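Local coordinates for uncharacterized protein (Psychrobacter arcticus, PDB 2PN2) that is of unknown function but belongs to the OsmC family and probably takes part in osmotic-stress and detoxification responses, at residues 32-37 against 41-46; 96-101 against 106-111. One frame throughout, in Å; residues are numbered along the deposited sequence. Where two conformers were deposited one is given.

Interaction 1. Residues 32-37 against 41-46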
ATOM      1  N   ARG A  32      -5.548   3.702 -14.784  1.00 38.36           N
ATOM      2  CA  ARG A  32      -5.405   2.362 -14.230  1.00 38.58           C
ATOM      3  C   ARG A  32      -3.959   1.898 -14.237  1.00 37.82           C
ATOM      4  O   ARG A  32      -3.251   2.124 -15.221  1.00 39.43           O
ATOM      5  CB  ARG A  32      -6.207   1.360 -15.062  1.00 40.44           C
ATOM      6  CG  ARG A  32      -5.905  -0.111 -14.746  1.00 42.38           C
ATOM      7  CD  ARG A  32      -6.863  -1.007 -15.437  1.00 47.00           C
ATOM      8  NE  ARG A  32      -8.111  -1.133 -14.703  1.00 50.18           N
ATOM      9  CZ  ARG A  32      -9.241  -1.635 -15.200  1.00 59.39           C
ATOM     10  NH1 ARG A  32      -9.348  -2.065 -16.471  1.00 59.28           N
ATOM     11  NH2 ARG A  32     -10.295  -1.696 -14.409  1.00 63.07           N
ATOM     12  N   THR A  33      -3.549   1.199 -13.176  1.00 37.85           N
ATOM     13  CA  THR A  33      -2.216   0.571 -13.123  1.00 38.46           C
ATOM     14  C   THR A  33      -2.360  -0.916 -12.803  1.00 37.84           C
ATOM     15  O   THR A  33      -3.346  -1.325 -12.213  1.00 40.24           O
ATOM     16  CB  THR A  33      -1.241   1.231 -12.130  1.00 38.84           C
ATOM     17  OG1 THR A  33      -1.477   0.770 -10.789  1.00 41.85           O
ATOM     18  CG2 THR A  33      -1.310   2.758 -12.214  1.00 32.69           C
ATOM     19  N   SER A  34      -1.370  -1.696 -13.219  1.00 40.95           N
ATOM     20  CA  SER A  34      -1.277  -3.135 -12.958  1.00 40.05           C
ATOM     21  C   SER A  34       0.106  -3.403 -12.403  1.00 40.27           C
ATOM     22  O   SER A  34       1.084  -3.041 -13.038  1.00 39.53           O
ATOM     23  CB  SER A  34      -1.468  -3.917 -14.251  1.00 42.11           C
ATOM     24  OG  SER A  34      -1.193  -5.289 -14.043  1.00 47.03           O
ATOM     25  N   ALA A  35       0.179  -4.064 -11.248  1.00 39.19           N
ATOM     26  CA  ALA A  35       1.446  -4.348 -10.568  1.00 39.61           C
ATOM     27  C   ALA A  35       1.612  -5.856 -10.368  1.00 39.70           C
ATOM     28  O   ALA A  35       0.695  -6.509  -9.861  1.00 35.22           O
ATOM     29  CB  ALA A  35       1.494  -3.616  -9.214  1.00 37.56           C
ATOM     30  N   ILE A  36       2.775  -6.369 -10.786  1.00 40.51           N
ATOM     31  CA  ILE A  36       3.185  -7.766 -10.663  1.00 40.46           C
ATOM     32  C   ILE A  36       4.335  -7.832  -9.642  1.00 39.58           C
ATOM     33  O   ILE A  36       5.326  -7.115  -9.806  1.00 40.86           O
ATOM     34  CB  ILE A  36       3.718  -8.323 -12.024  1.00 40.11           C
ATOM     35  CG1 ILE A  36       2.687  -8.159 -13.142  1.00 44.86           C
ATOM     36  CG2 ILE A  36       4.110  -9.792 -11.904  1.00 43.71           C
ATOM     37  CD1 ILE A  36       1.346  -8.819 -12.871  1.00 44.27           C
ATOM     38  N   HIS A  37       4.192  -8.701  -8.630  1.00 40.12           N
ATOM     39  CA  HIS A  37       5.204  -8.964  -7.605  1.00 39.43           C
ATOM     40  C   HIS A  37       6.052 -10.094  -8.162  1.00 43.26           C
ATOM     41  O   HIS A  37       5.557 -11.220  -8.327  1.00 39.60           O
ATOM     42  CB  HIS A  37       4.533  -9.347  -6.285  1.00 40.62           C
ATOM     43  CG  HIS A  37       5.471  -9.702  -5.177  1.00 38.87           C
ATOM     44  ND1 HIS A  37       5.710 -11.005  -4.797  1.00 36.34           N
ATOM     45  CD2 HIS A  37       6.185  -8.926  -4.327  1.00 42.10           C
ATOM     46  CE1 HIS A  37       6.552 -11.020  -3.780  1.00 41.45           C
ATOM     47  NE2 HIS A  37       6.859  -9.771  -3.477  1.00 45.85           N
ATOM     48  N   ASN A  41       4.681 -13.744  -8.450  1.00 48.18           N
ATOM     49  CA  ASN A  41       4.016 -13.583  -9.737  1.00 48.54           C
ATOM     50  C   ASN A  41       2.513 -13.206  -9.567  1.00 47.79           C
ATOM     51  O   ASN A  41       1.743 -13.368 -10.483  1.00 45.19           O
ATOM     52  CB  ASN A  41       4.219 -14.831 -10.632  1.00 48.08           C
ATOM     53  CG  ASN A  41       4.122 -14.526 -12.134  1.00 46.91           C
ATOM     54  OD1 ASN A  41       4.185 -13.374 -12.570  1.00 48.97           O
ATOM     55  ND2 ASN A  41       3.999 -15.579 -12.924  1.00 51.68           N
ATOM     56  N   ASN A  42       2.120 -12.658  -8.412  1.00 50.41           N
ATOM     57  CA  ASN A  42       0.711 -12.271  -8.172  1.00 50.63           C
ATOM     58  C   ASN A  42       0.494 -10.846  -8.730  1.00 48.99           C
ATOM     59  O   ASN A  42       1.463 -10.096  -8.794  1.00 45.41           O
ATOM     60  CB  ASN A  42       0.373 -12.387  -6.673  1.00 52.22           C
ATOM     61  CG  ASN A  42      -1.123 -12.601  -6.406  1.00 57.83           C
ATOM     62  OD1 ASN A  42      -1.865 -13.135  -7.242  1.00 62.22           O
ATOM     63  ND2 ASN A  42      -1.556 -12.219  -5.223  1.00 68.19           N
ATOM     64  N   GLU A  43      -0.755 -10.511  -9.136  1.00 49.02           N
ATOM     65  CA  GLU A  43      -1.132  -9.207  -9.766  1.00 49.24           C
ATOM     66  C   GLU A  43      -2.155  -8.385  -8.975  1.00 49.88           C
ATOM     67  O   GLU A  43      -3.137  -8.952  -8.509  1.00 51.06           O
ATOM     68  CB  GLU A  43      -1.741  -9.403 -11.175  1.00 50.52           C
ATOM     69  CG  GLU A  43      -2.129  -8.079 -11.918  1.00 48.52           C
ATOM     70  CD  GLU A  43      -2.728  -8.253 -13.297  1.00 50.85           C
ATOM     71  OE1 GLU A  43      -3.554  -9.168 -13.498  1.00 57.62           O
ATOM     72  OE2 GLU A  43      -2.404  -7.433 -14.185  1.00 43.82           O
ATOM     73  N   ILE A  44      -1.921  -7.061  -8.897  1.00 46.08           N
ATOM     74  CA  ILE A  44      -2.788  -6.076  -8.225  0.50 45.67           C
ATOM     75  C   ILE A  44      -3.094  -4.933  -9.195  1.00 46.68           C
ATOM     76  O   ILE A  44      -2.200  -4.483  -9.907  1.00 49.18           O
ATOM     77  CB  ILE A  44      -2.097  -5.531  -6.957  0.50 45.60           C
ATOM     78  CG1 ILE A  44      -2.112  -6.623  -5.886  0.50 42.81           C
ATOM     79  CG2 ILE A  44      -2.775  -4.248  -6.436  0.50 42.80           C
ATOM     80  CD1 ILE A  44      -1.407  -6.277  -4.671  0.50 37.38           C
ATOM     81  N   ILE A  45      -4.336  -4.462  -9.206  1.00 45.49           N
ATOM     82  CA  ILE A  45      -4.785  -3.388 -10.079  1.00 45.28           C
ATOM     83  C   ILE A  45      -5.147  -2.185  -9.228  1.00 42.32           C
ATOM     84  O   ILE A  45      -5.614  -2.358  -8.108  1.00 43.32           O
ATOM     85  CB  ILE A  45      -6.061  -3.801 -10.868  1.00 43.10           C
ATOM     86  CG1 ILE A  45      -5.857  -5.105 -11.671  1.00 48.36           C
ATOM     87  CG2 ILE A  45      -6.538  -2.687 -11.803  1.00 48.10           C
ATOM     88  CD1 ILE A  45      -4.722  -5.075 -12.659  1.00 45.53           C
ATOM     89  N   THR A  46      -4.885  -0.987  -9.744  1.00 41.53           N
ATOM     90  CA  THR A  46      -5.405   0.243  -9.139  1.00 41.14           C
ATOM     91  C   THR A  46      -6.146   1.055 -10.190  1.00 41.72           C
ATOM     92  O   THR A  46      -5.839   0.968 -11.369  1.00 41.44           O
ATOM     93  CB  THR A  46      -4.334   1.155  -8.466  1.00 42.99           C
ATOM     94  OG1 THR A  46      -3.493   1.746  -9.457  1.00 43.16           O
ATOM     95  CG2 THR A  46      -3.508   0.395  -7.418  1.00 41.98           C
TER
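T33 and T46 pair across an antiparallel hairpin, N to O in both directions, and A35 and I44 repeat this two residues on; A35 N reaches I44 O at 2.8 Å. At the turn N41 N closes on H37 O. CA-H...O contacts, such as I45 CA on T33 O, fill the intervals between these bonds.

Two side-chain hydrogen bonds lie on opposite faces of the sheet. T33 OG1 and T46 OG1 meet at 2.6 Å, each hydroxyl swung between its own backbone N and carbonyl carbon (chi1 81° and 70°); S71 OG of the second subunit also bonds T33 OG1. On the other face S34 OG is directed at E43 OE2, but their 2.5 Å separation is suspiciously short and the exact length of this bond is doubtful.

Van der Waals contacts continue on the S34 and E43 face. I36 CD1 lies 3.6 Å from E43 CB, while I45 turns CD1 to S34; its CG2 has R32 NE obliquely beside it, 3.6 Å away. R32 NE is salt-bridged to D47, and an alanine here would probably leave that carboxylate without its mate and uncover I45 CG2.

Strand 32-37 runs between strands 23-29 and 42-47, with T33 and A35 touching V25. T46 packs on P61 and L64 of helix 61-83, and H37 meets F59 of the second subunit, joining the hairpin to the dimer interface.

Interaction 2. Residues 96-101 against 106-111; sequences TKVMAA and VSEVHI. With SO4 (sulfate ion), chain D.
T96 and H110 form an antiparallel hydrogen-bonded pair, T96 N to H110 O and H110 N to T96 O, both at 2.8 Å, and beyond V98 the register slips by one residue in a classic beta bulge. S107 and E108 stand opposite the single residue V98 there: V98 O accepts from S107 N at 2.9 Å and E108 N at 3.2 Å, two donors on the same face of its carbonyl plane, while V98 N returns a bond to E108 O.

V98 and E108 run alongside each other, CB to CB 3.8 Å. The glutamate chain runs extended beyond CG along V98 CG2 to H110, whose NE2 gives OE1 a 2.6 Å bond in the ring plane, received on the anti lone pair. This bond holds the imidazole in its rotation, with V98 CG2 obliquely against it at 4.1 Å from CE1. A water bridges T96 OG1 and H110 O.

Past the bulge M99, a selenomethionine, bends at chi2 (-60°) to bring SE 3.9 Å from V106 CG2, and chi3 (-73°) turns CE to V106 N. On the face opposite V98 and E108, K97 NZ makes a weak bond to a sulfate, probably from the crystallisation liquor, while its main partner is T62 OG1 and it is salt-bridged to D63.

Strand 105-114 lies between strands 92-100 and 145-150, with V109 packed on A66 and L69 of helix 61-83; V106 N bonds S139 OG of the second subunit.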
ATOM      1  N   THR A  96     -11.048   2.175   7.179  1.00 40.94           N
ATOM      2  CA  THR A  96     -11.702   3.418   6.788  1.00 41.07           C
ATOM      3  C   THR A  96     -10.579   4.433   6.670  1.00 42.24           C
ATOM      4  O   THR A  96      -9.714   4.467   7.529  1.00 41.30           O
ATOM      5  CB  THR A  96     -12.762   3.829   7.860  1.00 39.36           C
ATOM      6  OG1 THR A  96     -13.856   2.894   7.837  1.00 45.52           O
ATOM      7  CG2 THR A  96     -13.307   5.211   7.597  1.00 39.75           C
ATOM      8  N   LYS A  97     -10.563   5.236   5.608  1.00 43.91           N
ATOM      9  CA  LYS A  97      -9.526   6.263   5.467  1.00 44.46           C
ATOM     10  C   LYS A  97     -10.162   7.631   5.482  1.00 45.05           C
ATOM     11  O   LYS A  97     -11.304   7.789   5.032  1.00 43.27           O
ATOM     12  CB  LYS A  97      -8.671   6.068   4.201  1.00 48.00           C
ATOM     13  CG  LYS A  97      -9.357   6.405   2.889  1.00 52.51           C
ATOM     14  CD  LYS A  97      -8.409   6.385   1.704  1.00 47.11           C
ATOM     15  CE  LYS A  97      -9.164   6.924   0.498  1.00 44.39           C
ATOM     16  NZ  LYS A  97      -8.419   6.695  -0.744  1.00 44.67           N
ATOM     17  N   VAL A  98      -9.417   8.605   6.008  1.00 43.93           N
ATOM     18  CA  VAL A  98      -9.797  10.007   5.963  1.00 42.99           C
ATOM     19  C   VAL A  98      -8.660  10.705   5.208  1.00 42.57           C
ATOM     20  O   VAL A  98      -7.463  10.413   5.432  1.00 39.54           O
ATOM     21  CB  VAL A  98      -9.969  10.636   7.360  1.00 42.92           C
ATOM     22  CG1 VAL A  98     -10.458  12.115   7.242  1.00 40.44           C
ATOM     23  CG2 VAL A  98     -10.964   9.815   8.195  1.00 43.25           C
HETATM   24  N   MSE A  99      -9.045  11.598   4.299  1.00 39.56           N
HETATM   25  CA  MSE A  99      -8.102  12.400   3.530  1.00 39.55           C
HETATM   26  C   MSE A  99      -8.138  13.828   4.042  1.00 40.36           C
HETATM   27  O   MSE A  99      -9.145  14.260   4.615  1.00 37.34           O
HETATM   28  CB  MSE A  99      -8.462  12.402   2.034  1.00 40.01           C
HETATM   29  CG  MSE A  99      -8.595  11.020   1.382  1.00 42.84           C
HETATM   30 SE   MSE A  99      -6.990   9.951   1.465  0.75 42.21          SE
HETATM   31  CE  MSE A  99      -5.866  10.820   0.177  1.00 36.94           C
ATOM     32  N   ALA A 100      -7.010  14.523   3.861  1.00 40.82           N
ATOM     33  CA  ALA A 100      -6.874  15.957   4.070  1.00 39.80           C
ATOM     34  C   ALA A 100      -6.556  16.534   2.688  1.00 39.13           C
ATOM     35  O   ALA A 100      -6.159  15.799   1.777  1.00 39.27           O
ATOM     36  CB  ALA A 100      -5.763  16.275   5.056  1.00 41.95           C
ATOM     37  N   ALA A 101      -6.742  17.838   2.543  1.00 38.90           N
ATOM     38  CA  ALA A 101      -6.476  18.566   1.288  1.00 38.83           C
ATOM     39  C   ALA A 101      -5.259  19.455   1.433  1.00 40.29           C
ATOM     40  O   ALA A 101      -4.739  19.659   2.542  1.00 40.24           O
ATOM     41  CB  ALA A 101      -7.694  19.424   0.903  1.00 38.58           C
ATOM     42  N   VAL A 106      -3.392  11.170   2.885  1.00 38.40           N
ATOM     43  CA  VAL A 106      -4.092  10.425   3.951  1.00 38.91           C
ATOM     44  C   VAL A 106      -3.804  11.144   5.276  1.00 39.87           C
ATOM     45  O   VAL A 106      -2.649  11.510   5.545  1.00 39.44           O
ATOM     46  CB  VAL A 106      -3.595   8.955   4.042  1.00 41.54           C
ATOM     47  CG1 VAL A 106      -4.346   8.161   5.158  1.00 37.79           C
ATOM     48  CG2 VAL A 106      -3.742   8.227   2.683  1.00 38.91           C
ATOM     49  N   SER A 107      -4.855  11.389   6.061  1.00 41.74           N
ATOM     50  CA  SER A 107      -4.755  12.020   7.394  1.00 41.21           C
ATOM     51  C   SER A 107      -5.093  11.032   8.530  1.00 40.91           C
ATOM     52  O   SER A 107      -4.581  11.176   9.639  1.00 37.22           O
ATOM     53  CB  SER A 107      -5.653  13.250   7.484  1.00 41.91           C
ATOM     54  OG  SER A 107      -7.034  12.922   7.305  1.00 45.94           O
ATOM     55  N   GLU A 108      -6.004  10.083   8.285  1.00 40.46           N
ATOM     56  CA  GLU A 108      -6.343   9.077   9.285  1.00 40.41           C
ATOM     57  C   GLU A 108      -6.616   7.735   8.620  1.00 39.96           C
ATOM     58  O   GLU A 108      -7.085   7.688   7.467  1.00 40.66           O
ATOM     59  CB  GLU A 108      -7.583   9.489  10.117  1.00 38.63           C
ATOM     60  CG  GLU A 108      -7.632  10.952  10.576  1.00 40.94           C
ATOM     61  CD  GLU A 108      -8.849  11.294  11.441  1.00 41.13           C
ATOM     62  OE1 GLU A 108      -9.588  10.388  11.876  1.00 42.83           O
ATOM     63  OE2 GLU A 108      -9.045  12.492  11.698  1.00 52.21           O
ATOM     64  N   VAL A 109      -6.265   6.656   9.321  1.00 37.87           N
ATOM     65  CA  VAL A 109      -6.642   5.302   8.902  1.00 38.73           C
ATOM     66  C   VAL A 109      -7.261   4.645  10.120  1.00 39.74           C
ATOM     67  O   VAL A 109      -6.578   4.482  11.163  1.00 39.47           O
ATOM     68  CB  VAL A 109      -5.469   4.462   8.386  1.00 38.60           C
ATOM     69  CG1 VAL A 109      -5.952   3.063   8.040  1.00 40.34           C
ATOM     70  CG2 VAL A 109      -4.812   5.113   7.172  1.00 39.70           C
ATOM     71  N   HIS A 110      -8.543   4.296  10.023  1.00 40.44           N
ATOM     72  CA  HIS A 110      -9.246   3.629  11.131  1.00 42.14           C
ATOM     73  C   HIS A 110      -9.346   2.162  10.777  1.00 44.07           C
ATOM     74  O   HIS A 110      -9.802   1.824   9.671  1.00 46.03           O
ATOM     75  CB  HIS A 110     -10.636   4.213  11.410  1.00 42.26           C
ATOM     76  CG  HIS A 110     -10.662   5.702  11.564  1.00 40.50           C
ATOM     77  ND1 HIS A 110     -11.823   6.431  11.443  1.00 45.18           N
ATOM     78  CD2 HIS A 110      -9.667   6.605  11.753  1.00 39.57           C
ATOM     79  CE1 HIS A 110     -11.553   7.715  11.613  1.00 49.20           C
ATOM     80  NE2 HIS A 110     -10.252   7.848  11.790  1.00 46.65           N
ATOM     81  N   ILE A 111      -8.897   1.301  11.689  1.00 44.49           N
ATOM     82  CA  ILE A 111      -8.880  -0.149  11.497  1.00 44.30           C
ATOM     83  C   ILE A 111      -9.679  -0.753  12.642  1.00 42.97           C
ATOM     84  O   ILE A 111      -9.290  -0.612  13.790  1.00 42.54           O
ATOM     85  CB  ILE A 111      -7.434  -0.728  11.486  1.00 45.92           C
ATOM     86  CG1 ILE A 111      -6.532   0.007  10.486  1.00 47.97           C
ATOM     87  CG2 ILE A 111      -7.435  -2.247  11.209  1.00 43.21           C
ATOM     88  CD1 ILE A 111      -5.891   1.256  11.048  1.00 55.43           C
TER
HETATM   89  S   SO4 D 139      -6.348   8.457  -4.347  1.00 64.21           S
HETATM   90  O1  SO4 D 139      -7.476   7.800  -3.682  1.00 68.33           O
HETATM   91  O2  SO4 D 139      -5.265   7.498  -4.597  1.00 50.02           O
HETATM   92  O3  SO4 D 139      -6.833   8.963  -5.628  1.00 70.05           O
HETATM   93  O4  SO4 D 139      -5.868   9.567  -3.531  1.00 64.60           O
HETATM   94  O   HOH W   1     -12.910   1.051   9.837  1.00 35.78           O

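From the N terminus, strand 23-29 leads into strand 32-37, and interaction 1 closes the short hairpin loop to strand 42-47. The chain then builds helix 61-83 before strand 92-100, where interaction 2 opens and closes a second hairpin with strand 105-114. The two contacts thus follow in series, neither enclosing nor crossing the other, and belong to separate sheets; the centres of interactions 1 and 2 are about 23 Å apart. The nearest atoms of interactions 1 and 2 are about 10 Å apart, with no touch. Helix 61-83 links them, meeting side chains of both hairpins. Helix 121-132 and strand 145-150 come last, the strand completing the second sheet. Both hairpins also touch the second subunit.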